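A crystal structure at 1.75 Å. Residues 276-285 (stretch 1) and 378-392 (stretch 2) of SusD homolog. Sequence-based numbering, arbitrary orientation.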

# COMPACT_ATOMS: atom_id res chain seq x y z
N ASP A 276 -20.91 5.20 6.43
CA ASP A 276 -19.69 5.92 6.04
C ASP A 276 -20.04 6.84 4.83
O ASP A 276 -20.80 6.46 3.95
N PRO A 277 -19.56 8.09 4.83
CA PRO A 277 -19.86 8.97 3.70
C PRO A 277 -19.60 8.38 2.30
O PRO A 277 -20.25 8.74 1.34
N ARG A 278 -18.62 7.50 2.21
CA ARG A 278 -18.23 6.90 0.93
C ARG A 278 -19.25 5.87 0.43
O ARG A 278 -19.26 5.50 -0.74
N ALA A 279 -20.10 5.42 1.32
CA ALA A 279 -21.17 4.47 0.97
C ALA A 279 -22.08 5.02 -0.14
O ALA A 279 -22.58 4.27 -0.99
N ASN A 280 -22.30 6.32 -0.12
CA ASN A 280 -23.21 6.93 -1.03
C ASN A 280 -22.53 7.69 -2.13
O ASN A 280 -23.16 8.36 -2.92
N ARG A 281 -21.22 7.55 -2.19
CA ARG A 281 -20.48 8.40 -3.08
C ARG A 281 -19.37 7.79 -3.91
O ARG A 281 -19.04 8.32 -4.97
N ALA A 282 -18.86 6.63 -3.48
CA ALA A 282 -17.69 6.01 -4.10
C ALA A 282 -17.96 4.81 -5.01
O ALA A 282 -17.07 4.02 -5.31
N PHE A 283 -19.18 4.69 -5.45
CA PHE A 283 -19.62 3.58 -6.33
C PHE A 283 -20.38 4.02 -7.55
O PHE A 283 -21.22 4.90 -7.50
N PHE A 284 -20.03 3.38 -8.67
CA PHE A 284 -20.65 3.58 -9.96
C PHE A 284 -21.19 2.26 -10.51
O PHE A 284 -20.61 1.18 -10.37
N THR A 285 -22.33 2.39 -11.16
CA THR A 285 -22.97 1.24 -11.78
C THR A 285 -22.22 0.80 -13.03
O THR A 285 -21.29 1.48 -13.51
N GLU A 378 -12.96 12.95 -14.65
CA GLU A 378 -12.47 12.13 -15.76
C GLU A 378 -13.60 11.49 -16.58
O GLU A 378 -13.57 11.49 -17.81
N LEU A 379 -14.60 10.94 -15.89
CA LEU A 379 -15.76 10.31 -16.58
C LEU A 379 -16.60 11.29 -17.36
O LEU A 379 -17.16 10.96 -18.40
N GLY A 380 -16.66 12.51 -16.88
CA GLY A 380 -17.45 13.53 -17.55
C GLY A 380 -18.86 13.06 -17.87
O GLY A 380 -19.59 12.56 -17.02
N SER A 381 -19.23 13.23 -19.13
CA SER A 381 -20.58 12.90 -19.61
C SER A 381 -20.83 11.39 -19.61
O SER A 381 -21.90 10.92 -19.96
N GLY A 382 -19.82 10.64 -19.23
CA GLY A 382 -20.00 9.19 -19.14
C GLY A 382 -20.67 8.78 -17.82
O GLY A 382 -20.95 7.60 -17.54
N LEU A 383 -20.95 9.79 -17.02
CA LEU A 383 -21.49 9.53 -15.69
C LEU A 383 -22.60 10.45 -15.29
O LEU A 383 -22.56 11.63 -15.57
N ASN A 384 -23.60 9.85 -14.67
CA ASN A 384 -24.71 10.55 -14.00
C ASN A 384 -24.34 10.54 -12.53
O ASN A 384 -24.23 9.48 -11.92
N THR A 385 -24.11 11.70 -11.94
CA THR A 385 -23.81 11.74 -10.51
C THR A 385 -25.10 11.62 -9.71
O THR A 385 -26.22 11.73 -10.24
N ASN A 386 -24.97 11.34 -8.42
CA ASN A 386 -26.13 11.39 -7.56
C ASN A 386 -26.14 12.77 -6.91
O ASN A 386 -25.56 13.72 -7.47
N SER A 387 -26.80 12.89 -5.76
CA SER A 387 -26.93 14.20 -5.07
C SER A 387 -26.05 14.24 -3.85
O SER A 387 -26.19 15.10 -3.01
N SER A 388 -25.15 13.27 -3.75
CA SER A 388 -24.24 13.24 -2.61
C SER A 388 -23.41 14.51 -2.56
O SER A 388 -23.07 15.12 -3.59
N GLU A 389 -23.12 14.92 -1.34
CA GLU A 389 -22.32 16.12 -1.09
C GLU A 389 -20.85 15.80 -1.06
O GLU A 389 -20.43 14.75 -0.62
N VAL A 390 -20.05 16.76 -1.49
CA VAL A 390 -18.60 16.60 -1.45
C VAL A 390 -18.16 16.39 0.00
O VAL A 390 -18.66 17.02 0.89
N ILE A 391 -17.25 15.46 0.25
CA ILE A 391 -16.75 15.25 1.61
C ILE A 391 -15.76 16.37 1.95
O ILE A 391 -14.79 16.61 1.22
N THR A 392 -16.05 17.10 3.04
CA THR A 392 -15.17 18.15 3.49
C THR A 392 -14.58 17.91 4.88
O THR A 392 -14.90 16.96 5.58

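What holds the middle of this contact together? Arg 281 does, giving up 103 Å² to the other stretch, more than any other residue here. Its CA-to-CB bond points sideways, but chi1, chi2 and chi3 are all t, so the extended chain carries the guanidinium across to stretch 2. There NH1 donates a hydrogen bond to Ser 388 OG (NH1 to OG 3.0 Å), which lies near the guanidinium plane, at its edge. One face of the group is covered by Glu 389 O and the CA of Val 390, so the flat cation lies against the backbone of stretch 2. Arg 281 CD lies 3.5 Å from Glu 389 O and 4.2 Å from Ile 391 CG1, while Arg 281 NH2 comes within 3.7 Å of Val 390 CG2. NE and NH2 find their hydrogen-bond partners elsewhere in the structure.

How is Ser 388 set up to receive that arginine? Its CA-to-CB bond points toward stretch 1, with chi1 p, and its OG donates to Asn 386 OD1 (OG to OD1 2.6 Å), leaving the oxygen to accept from Arg 281. The same OD1 accepts from the backbone of Ser 388 (N to OD1 2.9 Å). Asn 386, also p at chi1, spends its other amide atom across the gap: Asn 386 ND2 donates to Asn 280 O at 2.8 Å, and the angle of 174° makes this bond nearly straight. One amide therefore braces its own loop and ties it to the other stretch.

Where does Ile 391, with 69 Å² covered, find its neighbours? Its CA-to-CB bond points toward stretch 1, and the m, t rotamer extends CD1 to Pro 277 CB at 3.9 Å and to Arg 278 CG at 4.3 Å. The CA-to-CB bond of Arg 278 points away, and its charged end turns to its own stretch, where Arg 278 NH2 forms a salt bridge with Asp 276 OD2 at 2.7 Å.

What closes the other end? The CA-to-CB bond of Phe 284, with 64 Å² covered, points toward stretch 2, and chi1 m sets the ring against Leu 379 and Leu 383. Leu 383, in the t, p rotamer, sets CD1 over one face of the ring in a CH-pi contact, 4.0 Å from the Phe 284 ring centroid and 18° off the normal; its CD2 lies 3.8 Å from Phe 284 CZ. Leu 379, m, t, brings CD1 to 3.3 Å from Phe 284 CE2, a tight apolar approach. This end is greasy, in contrast to the hydrogen-bonded middle.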

# COMPACT_ATOMS: atom_id res chain seq x y z
CB ASP A 276 -18.58 4.89 5.77
CG ASP A 276 -17.26 5.52 5.33
OD1 ASP A 276 -17.22 6.15 4.25
OD2 ASP A 276 -16.26 5.32 6.06
CB PRO A 277 -18.91 10.14 3.91
CG PRO A 277 -18.49 10.07 5.35
CD PRO A 277 -18.62 8.68 5.80
CB ARG A 278 -16.85 6.23 1.05
CG ARG A 278 -15.73 7.25 1.28
CD ARG A 278 -14.43 6.52 1.74
NE ARG A 278 -14.51 6.20 3.17
CZ ARG A 278 -13.58 6.49 4.09
NH1 ARG A 278 -12.39 6.99 3.75
NH2 ARG A 278 -13.83 6.22 5.36
CB ALA A 279 -22.04 4.10 2.21
CB ASN A 280 -24.05 7.94 -0.27
CG ASN A 280 -25.29 8.32 -1.02
OD1 ASN A 280 -25.89 7.49 -1.70
ND2 ASN A 280 -25.67 9.59 -0.91
CB ARG A 281 -19.95 9.55 -2.22
CG ARG A 281 -19.27 10.59 -2.96
CD ARG A 281 -19.19 11.87 -2.19
NE ARG A 281 -18.36 12.82 -2.92
CZ ARG A 281 -18.76 13.51 -3.99
NH1 ARG A 281 -19.97 13.36 -4.46
NH2 ARG A 281 -17.92 14.31 -4.60
CB ALA A 282 -16.70 5.60 -3.01
CB PHE A 283 -20.47 2.56 -5.55
CG PHE A 283 -19.73 1.89 -4.44
CD1 PHE A 283 -18.79 0.92 -4.71
CD2 PHE A 283 -19.99 2.20 -3.13
CE1 PHE A 283 -18.09 0.30 -3.69
CE2 PHE A 283 -19.30 1.58 -2.10
CZ PHE A 283 -18.35 0.62 -2.38
CB PHE A 284 -19.71 4.16 -11.03
CG PHE A 284 -18.98 5.43 -10.63
CD1 PHE A 284 -19.55 6.36 -9.78
CD2 PHE A 284 -17.74 5.71 -11.21
CE1 PHE A 284 -18.87 7.54 -9.46
CE2 PHE A 284 -17.05 6.88 -10.91
CZ PHE A 284 -17.62 7.80 -10.02
CB THR A 285 -24.41 1.60 -12.28
OG1 THR A 285 -24.31 2.55 -13.36
CG2 THR A 285 -25.31 2.15 -11.14
CB GLU A 378 -11.50 11.05 -15.25
CG GLU A 378 -11.11 10.02 -16.30
CD GLU A 378 -10.34 10.58 -17.50
OE1 GLU A 378 -9.87 11.74 -17.48
OE2 GLU A 378 -10.25 9.83 -18.48
CB LEU A 379 -16.65 9.53 -15.61
CG LEU A 379 -16.13 8.13 -15.29
CD1 LEU A 379 -16.99 7.49 -14.20
CD2 LEU A 379 -16.17 7.30 -16.55
CB SER A 381 -20.85 13.50 -20.99
OG SER A 381 -20.10 12.84 -21.97
CB LEU A 383 -20.36 9.66 -14.63
CG LEU A 383 -20.76 9.55 -13.15
CD1 LEU A 383 -21.12 8.14 -12.77
CD2 LEU A 383 -19.67 10.07 -12.19
CB ASN A 384 -26.04 9.80 -14.10
CG ASN A 384 -26.66 9.83 -15.48
OD1 ASN A 384 -26.60 10.84 -16.20
ND2 ASN A 384 -27.35 8.75 -15.81
CB THR A 385 -23.11 13.04 -10.12
OG1 THR A 385 -23.93 14.12 -10.55
CG2 THR A 385 -21.76 13.18 -10.77
CB ASN A 386 -26.28 10.20 -6.58
CG ASN A 386 -25.18 10.08 -5.57
OD1 ASN A 386 -24.41 11.03 -5.36
ND2 ASN A 386 -25.07 8.87 -4.92
CB SER A 387 -28.36 14.52 -4.66
OG SER A 387 -29.18 14.78 -5.77
CB SER A 388 -23.34 12.03 -2.61
OG SER A 388 -22.54 11.96 -3.78
CB GLU A 389 -22.69 16.71 0.26
CG GLU A 389 -24.13 17.12 0.43
CD GLU A 389 -24.41 18.49 -0.11
OE1 GLU A 389 -23.49 19.11 -0.68
OE2 GLU A 389 -25.56 18.96 0.06
CB VAL A 390 -17.89 17.82 -2.07
CG1 VAL A 390 -16.44 17.87 -1.71
CG2 VAL A 390 -18.10 17.84 -3.59
CB ILE A 391 -16.07 13.86 1.73
CG1 ILE A 391 -17.10 12.81 1.35
CG2 ILE A 391 -15.50 13.67 3.15
CD1 ILE A 391 -16.54 11.49 1.11
CB THR A 392 -15.93 19.44 3.60
OG1 THR A 392 -16.94 19.28 4.61
CG2 THR A 392 -16.55 19.79 2.28